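BRIC1 (Synthetic construct, PDB 6FF6) is a computationally designed helical repeat protein that realises a novel corrugated architecture built by an interface-driven strategy. Local coordinates at residues L190-E193 and A194-E198; I215-E218 and Q219-Y223. One frame throughout, in Å; residues are numbered along the deposited sequence.

Overall arrangement
Both contacts are local, each formed within a single helix, and the two helices follow one another in the chain: contact 1 ends helix 178-196 and contact 2 lies in the second half of helix 203-224. Their centres are 25 Å apart and their nearest atoms about 8 Å, with no touch. Contact 1 is the more peripheral, about 28 Å from the chain centre against 19 Å. There, ionic groups crowd one helix side while Leu-190, Leu-191 and Ala-194 are buried. Contact 2 pairs an amide with a carboxylate (Gln-217 to Asp-221) and sets a second amide, Gln-219, against apolar groups; its two amides also reach the neighbouring helices 125-146 and 178-196 through hydrogen bonds.

Contact 1 of 2, residues L190-E193 and A194-E198; sequences LLDE and ARRGE
The amide of Ala-194 meets the carbonyl of Leu-190 (N to O 2.9 Å), and that of Arg-195 meets Leu-191 (N to O 2.8 Å), so the backbone of 190-193 runs into 194-198 as one regular alpha-helix. Arg-196 N continues the pattern to Asp-192 O. The helix then ends: Gly-197 has positive phi, where a side chain would jam against the preceding carbonyl, and Glu-193 O receives Gly-197 N at 3.0 Å as well as a weak bond from Glu-198 N. This is a glycine-terminated helix C-terminus, in a helical bundle whose sequence resembles Hpt domains. One turn back, Asp-192 joins two arginines in a salt-bridge network. Its OD1 is gripped side-on by Arg-195, with NE and NH2 each 3.0 Å away and the oxygen close to the guanidinium plane; the two flat groups are turned 52° apart. Arg-195 CG sits between its own N and carbonyl carbon (chi1 75°), which sends the extended chain obliquely past Asp-192, its NE and NH2 edge turned to OD1. Replacing Arg-195 by a leucine would probably leave Asp-192 OD1 without both of these donors and Phe-162 of helix 155-174 without its cation-pi partner. Arg-196 comes differently: Asp-192 OD2 lies over its face, 2.9 Å from NH1 with the planes 72° apart, an attraction of charges without a directed N-H. Beyond it, Glu-193 CG packs 3.6 Å from Glu-198 CB, bringing Glu-193 OE2 to 2.9 Å from Glu-198 OE1, two acceptors whose closeness would probably favour a proton on one of them.

Contact 2 of 2, residues I215-E218 and Q219-Y223; sequences IMQE and QLDAY
The extended side chain of Gln-219 lies over the preceding turn, crossing Ile-215 and Met-216 obliquely. The backbone is regular alpha-helix: Gln-219 N reaches Ile-215 O at 2.8 Å, Leu-220 N reaches Met-216 O at 2.8 Å, and Asp-221 and Ala-222 carry on the same i to i+4 pattern. On the packed side, Ile-215 CG2 touches Gln-219 NE2 at 3.4 Å, while Gln-219 OE1, on the other branch of the amide, lies 3.7 Å from Met-216 CA. That buried NE2 is not left to hydrocarbon alone, since it hydrogen-bonds Thr-183 OG1 on helix 178-196, with Phe-234 of helix 231-247 against the same side chain. Tyr-223, one turn on, stacks on Phe-177 and its OH is hydrogen-bonded to Leu-180 N. The looser side is that of exposed Glu-218, which meets 219-223 through its backbone and CB; its extended chain runs back beside Ile-215, near Ser-233 of helix 231-247. Between these extremes stands Gln-217. CG is placed opposite the backbone N (chi1 -171°) and the chain then bends, which brings NE2 forward along the helix to Asp-221 OD1 at 3.1 Å. The N-H angle is 153°, and the donor stands 40° above the carboxylate plane. Leu-220 CD2 lies 3.7 Å from the same Gln-217 NE2, whose other tie is to Asp-135 OD1 on helix 125-146. One neutral amide nitrogen thus links two carboxylates, coupling a bond within the helix to one between helices and probably easing the repulsion between the two acids.

Contact 1 of 2, residues L190-E193 and A194-E198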
ATOM      1  N   LEU A 190      23.007   2.200 -21.436  1.00140.01           N
ATOM      2  CA  LEU A 190      23.420   3.082 -22.533  1.00141.30           C
ATOM      3  C   LEU A 190      23.118   4.537 -22.165  1.00146.84           C
ATOM      4  O   LEU A 190      23.946   5.408 -22.412  1.00149.91           O
ATOM      5  CB  LEU A 190      22.719   2.703 -23.854  1.00139.10           C
ATOM      6  CG  LEU A 190      23.106   1.347 -24.471  1.00142.86           C
ATOM      7  CD1 LEU A 190      22.173   0.969 -25.597  1.00140.93           C
ATOM      8  CD2 LEU A 190      24.495   1.379 -25.007  1.00148.57           C
ATOM      9  N   LEU A 191      21.965   4.786 -21.526  1.00141.11           N
ATOM     10  CA  LEU A 191      21.578   6.125 -21.076  1.00142.10           C
ATOM     11  C   LEU A 191      22.480   6.620 -19.936  1.00149.60           C
ATOM     12  O   LEU A 191      22.729   7.824 -19.839  1.00151.59           O
ATOM     13  CB  LEU A 191      20.100   6.160 -20.654  1.00139.35           C
ATOM     14  CG  LEU A 191      19.065   5.889 -21.752  1.00140.73           C
ATOM     15  CD1 LEU A 191      17.710   5.631 -21.152  1.00138.90           C
ATOM     16  CD2 LEU A 191      19.006   7.014 -22.752  1.00142.67           C
ATOM     17  N   ASP A 192      22.982   5.692 -19.091  1.00146.73           N
ATOM     18  CA  ASP A 192      23.889   6.009 -17.990  1.00150.26           C
ATOM     19  C   ASP A 192      25.236   6.462 -18.557  1.00159.11           C
ATOM     20  O   ASP A 192      25.799   7.454 -18.083  1.00163.03           O
ATOM     21  CB  ASP A 192      24.068   4.810 -17.052  1.00151.59           C
ATOM     22  CG  ASP A 192      24.740   5.179 -15.745  1.00163.46           C
ATOM     23  OD1 ASP A 192      24.116   5.897 -14.941  1.00164.34           O
ATOM     24  OD2 ASP A 192      25.891   4.756 -15.531  1.00172.66           O
ATOM     25  N   GLU A 193      25.730   5.768 -19.594  1.00154.65           N
ATOM     26  CA  GLU A 193      26.977   6.154 -20.245  1.00157.74           C
ATOM     27  C   GLU A 193      26.796   7.459 -21.039  1.00162.57           C
ATOM     28  O   GLU A 193      27.704   8.294 -21.056  1.00166.46           O
ATOM     29  CB  GLU A 193      27.496   5.010 -21.107  1.00158.15           C
ATOM     30  CG  GLU A 193      28.549   4.143 -20.429  1.00169.80           C
ATOM     31  CD  GLU A 193      28.147   3.389 -19.177  1.00186.17           C
ATOM     32  OE1 GLU A 193      27.639   2.254 -19.312  1.00185.83           O
ATOM     33  OE2 GLU A 193      28.358   3.921 -18.063  1.00176.26           O
ATOM     34  N   ALA A 194      25.595   7.668 -21.618  1.00155.35           N
ATOM     35  CA  ALA A 194      25.262   8.890 -22.351  1.00155.64           C
ATOM     36  C   ALA A 194      25.188  10.113 -21.435  1.00161.18           C
ATOM     37  O   ALA A 194      25.733  11.156 -21.795  1.00164.49           O
ATOM     38  CB  ALA A 194      23.950   8.719 -23.090  1.00152.64           C
ATOM     39  N   ARG A 195      24.528   9.994 -20.259  1.00155.34           N
ATOM     40  CA  ARG A 195      24.375  11.111 -19.318  1.00156.80           C
ATOM     41  C   ARG A 195      25.697  11.521 -18.658  1.00166.07           C
ATOM     42  O   ARG A 195      25.938  12.714 -18.465  1.00168.45           O
ATOM     43  CB  ARG A 195      23.273  10.830 -18.275  1.00150.75           C
ATOM     44  CG  ARG A 195      23.648   9.845 -17.178  1.00147.36           C
ATOM     45  CD  ARG A 195      22.441   9.368 -16.424  1.00140.23           C
ATOM     46  NE  ARG A 195      22.818   8.528 -15.289  1.00138.78           N
ATOM     47  CZ  ARG A 195      22.907   8.958 -14.034  1.00150.76           C
ATOM     48  NH1 ARG A 195      22.646  10.224 -13.738  1.00149.62           N
ATOM     49  NH2 ARG A 195      23.247   8.121 -13.063  1.00125.96           N
ATOM     50  N   ARG A 196      26.548  10.533 -18.327  1.00164.34           N
ATOM     51  CA  ARG A 196      27.846  10.763 -17.694  1.00169.47           C
ATOM     52  C   ARG A 196      28.848  11.345 -18.684  1.00177.31           C
ATOM     53  O   ARG A 196      29.679  12.168 -18.303  1.00181.45           O
ATOM     54  CB  ARG A 196      28.382   9.474 -17.047  1.00168.92           C
ATOM     55  CG  ARG A 196      27.658   9.105 -15.754  1.00175.61           C
ATOM     56  CD  ARG A 196      28.252   7.880 -15.102  1.00180.40           C
ATOM     57  NE  ARG A 196      27.639   7.627 -13.800  1.00184.38           N
ATOM     58  CZ  ARG A 196      27.609   6.441 -13.206  1.00195.24           C
ATOM     59  NH1 ARG A 196      28.140   5.378 -13.800  1.00181.53           N
ATOM     60  NH2 ARG A 196      27.037   6.303 -12.017  1.00180.13           N
ATOM     61  N   GLY A 197      28.734  10.939 -19.944  1.00172.40           N
ATOM     62  CA  GLY A 197      29.607  11.406 -21.013  1.00175.56           C
ATOM     63  C   GLY A 197      30.604  10.371 -21.488  1.00180.93           C
ATOM     64  O   GLY A 197      31.560  10.710 -22.193  1.00184.08           O
ATOM     65  N   GLU A 198      30.386   9.099 -21.108  1.00174.83           N
ATOM     66  CA  GLU A 198      31.233   7.974 -21.511  1.00175.07           C
ATOM     67  C   GLU A 198      30.957   7.571 -22.961  1.00176.71           C
ATOM     68  O   GLU A 198      31.878   7.138 -23.651  1.00178.84           O
ATOM     69  CB  GLU A 198      31.019   6.771 -20.585  1.00174.04           C
ATOM     70  CG  GLU A 198      31.903   6.760 -19.355  1.00187.35           C
ATOM     71  CD  GLU A 198      31.609   5.600 -18.427  1.00204.90           C
ATOM     72  OE1 GLU A 198      30.652   5.708 -17.626  1.00185.43           O
ATOM     73  OE2 GLU A 198      32.331   4.580 -18.504  1.00204.93           O
TER

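Contact 2 of 2, residues I215-E218 and Q219-Y223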
ATOM      1  N   ILE A 215       9.129  -0.623 -29.180  1.00 94.76           N
ATOM      2  CA  ILE A 215       9.156  -2.019 -28.739  1.00 91.61           C
ATOM      3  C   ILE A 215       8.653  -2.103 -27.290  1.00 94.72           C
ATOM      4  O   ILE A 215       7.869  -3.003 -26.970  1.00 95.82           O
ATOM      5  CB  ILE A 215      10.580  -2.645 -28.877  1.00 92.93           C
ATOM      6  CG1 ILE A 215      11.097  -2.693 -30.347  1.00 94.36           C
ATOM      7  CG2 ILE A 215      10.663  -4.024 -28.208  1.00 89.87           C
ATOM      8  CD1 ILE A 215      10.269  -3.451 -31.384  1.00 99.46           C
ATOM      9  N   MET A 216       9.122  -1.191 -26.420  1.00 88.71           N
ATOM     10  CA  MET A 216       8.727  -1.147 -25.010  1.00 88.01           C
ATOM     11  C   MET A 216       7.222  -0.886 -24.852  1.00 90.07           C
ATOM     12  O   MET A 216       6.593  -1.483 -23.979  1.00 90.22           O
ATOM     13  CB  MET A 216       9.556  -0.117 -24.239  1.00 91.17           C
ATOM     14  CG  MET A 216      11.021  -0.505 -24.108  1.00 95.83           C
ATOM     15  SD  MET A 216      12.109   0.674 -23.240  1.00102.50           S
ATOM     16  CE  MET A 216      11.641   2.157 -23.892  1.00100.40           C
ATOM     17  N   GLN A 217       6.641  -0.064 -25.738  1.00 85.23           N
ATOM     18  CA  GLN A 217       5.207   0.219 -25.780  1.00 85.48           C
ATOM     19  C   GLN A 217       4.422  -1.042 -26.160  1.00 89.47           C
ATOM     20  O   GLN A 217       3.409  -1.347 -25.545  1.00 87.31           O
ATOM     21  CB  GLN A 217       4.899   1.338 -26.784  1.00 88.02           C
ATOM     22  CG  GLN A 217       3.441   1.820 -26.702  1.00113.73           C
ATOM     23  CD  GLN A 217       3.070   2.420 -25.349  1.00122.90           C
ATOM     24  OE1 GLN A 217       3.660   3.411 -24.902  1.00116.60           O
ATOM     25  NE2 GLN A 217       2.084   1.833 -24.676  1.00108.80           N
ATOM     26  N   GLU A 218       4.913  -1.786 -27.165  1.00 88.69           N
ATOM     27  CA  GLU A 218       4.306  -3.057 -27.598  1.00 88.40           C
ATOM     28  C   GLU A 218       4.403  -4.085 -26.469  1.00 88.22           C
ATOM     29  O   GLU A 218       3.454  -4.858 -26.267  1.00 86.11           O
ATOM     30  CB  GLU A 218       4.999  -3.599 -28.841  1.00 90.37           C
ATOM     31  CG  GLU A 218       4.800  -2.775 -30.102  1.00113.42           C
ATOM     32  CD  GLU A 218       5.608  -3.240 -31.305  1.00151.65           C
ATOM     33  OE1 GLU A 218       6.400  -4.205 -31.166  1.00148.12           O
ATOM     34  OE2 GLU A 218       5.448  -2.633 -32.390  1.00152.90           O
ATOM     35  N   GLN A 219       5.555  -4.091 -25.730  1.00 83.56           N
ATOM     36  CA  GLN A 219       5.772  -5.001 -24.593  1.00 82.72           C
ATOM     37  C   GLN A 219       4.768  -4.645 -23.510  1.00 85.66           C
ATOM     38  O   GLN A 219       4.064  -5.523 -23.042  1.00 84.74           O
ATOM     39  CB  GLN A 219       7.219  -4.928 -24.061  1.00 82.57           C
ATOM     40  CG  GLN A 219       8.249  -5.629 -24.941  1.00 76.42           C
ATOM     41  CD  GLN A 219       9.657  -5.244 -24.580  1.00 86.79           C
ATOM     42  OE1 GLN A 219       9.900  -4.424 -23.701  1.00 90.55           O
ATOM     43  NE2 GLN A 219      10.625  -5.797 -25.259  1.00 77.38           N
ATOM     44  N   LEU A 220       4.632  -3.343 -23.205  1.00 84.21           N
ATOM     45  CA  LEU A 220       3.648  -2.825 -22.251  1.00 85.80           C
ATOM     46  C   LEU A 220       2.197  -3.212 -22.650  1.00 90.77           C
ATOM     47  O   LEU A 220       1.470  -3.794 -21.842  1.00 90.93           O
ATOM     48  CB  LEU A 220       3.814  -1.317 -22.122  1.00 86.68           C
ATOM     49  CG  LEU A 220       3.019  -0.675 -21.004  1.00 94.89           C
ATOM     50  CD1 LEU A 220       3.569  -1.115 -19.622  1.00 95.49           C
ATOM     51  CD2 LEU A 220       2.858   0.863 -21.214  1.00 94.23           C
ATOM     52  N   ASP A 221       1.837  -2.984 -23.921  1.00 89.38           N
ATOM     53  CA  ASP A 221       0.544  -3.333 -24.511  1.00 92.37           C
ATOM     54  C   ASP A 221       0.215  -4.827 -24.451  1.00 99.22           C
ATOM     55  O   ASP A 221      -0.931  -5.193 -24.164  1.00101.34           O
ATOM     56  CB  ASP A 221       0.442  -2.801 -25.946  1.00 95.54           C
ATOM     57  CG  ASP A 221       0.367  -1.275 -26.053  1.00113.61           C
ATOM     58  OD1 ASP A 221       0.209  -0.597 -24.997  1.00108.29           O
ATOM     59  OD2 ASP A 221       0.488  -0.756 -27.183  1.00131.93           O
ATOM     60  N   ALA A 222       1.205  -5.692 -24.715  1.00 96.12           N
ATOM     61  CA  ALA A 222       1.014  -7.136 -24.628  1.00 96.67           C
ATOM     62  C   ALA A 222       0.606  -7.476 -23.202  1.00103.81           C
ATOM     63  O   ALA A 222      -0.442  -8.091 -23.015  1.00106.45           O
ATOM     64  CB  ALA A 222       2.290  -7.864 -24.991  1.00 95.86           C
ATOM     65  N   TYR A 223       1.380  -7.008 -22.193  1.00100.26           N
ATOM     66  CA  TYR A 223       1.054  -7.240 -20.776  1.00101.46           C
ATOM     67  C   TYR A 223      -0.298  -6.596 -20.396  1.00110.13           C
ATOM     68  O   TYR A 223      -1.037  -7.179 -19.594  1.00111.64           O
ATOM     69  CB  TYR A 223       2.130  -6.689 -19.826  1.00100.51           C
ATOM     70  CG  TYR A 223       3.554  -7.148 -20.036  1.00 99.14           C
ATOM     71  CD1 TYR A 223       3.898  -8.490 -19.918  1.00100.41           C
ATOM     72  CD2 TYR A 223       4.585  -6.225 -20.185  1.00 98.55           C
ATOM     73  CE1 TYR A 223       5.220  -8.906 -20.017  1.00 99.46           C
ATOM     74  CE2 TYR A 223       5.905  -6.638 -20.344  1.00 98.12           C
ATOM     75  CZ  TYR A 223       6.218  -7.980 -20.248  1.00102.78           C
ATOM     76  OH  TYR A 223       7.517  -8.397 -20.347  1.00103.61           O
TER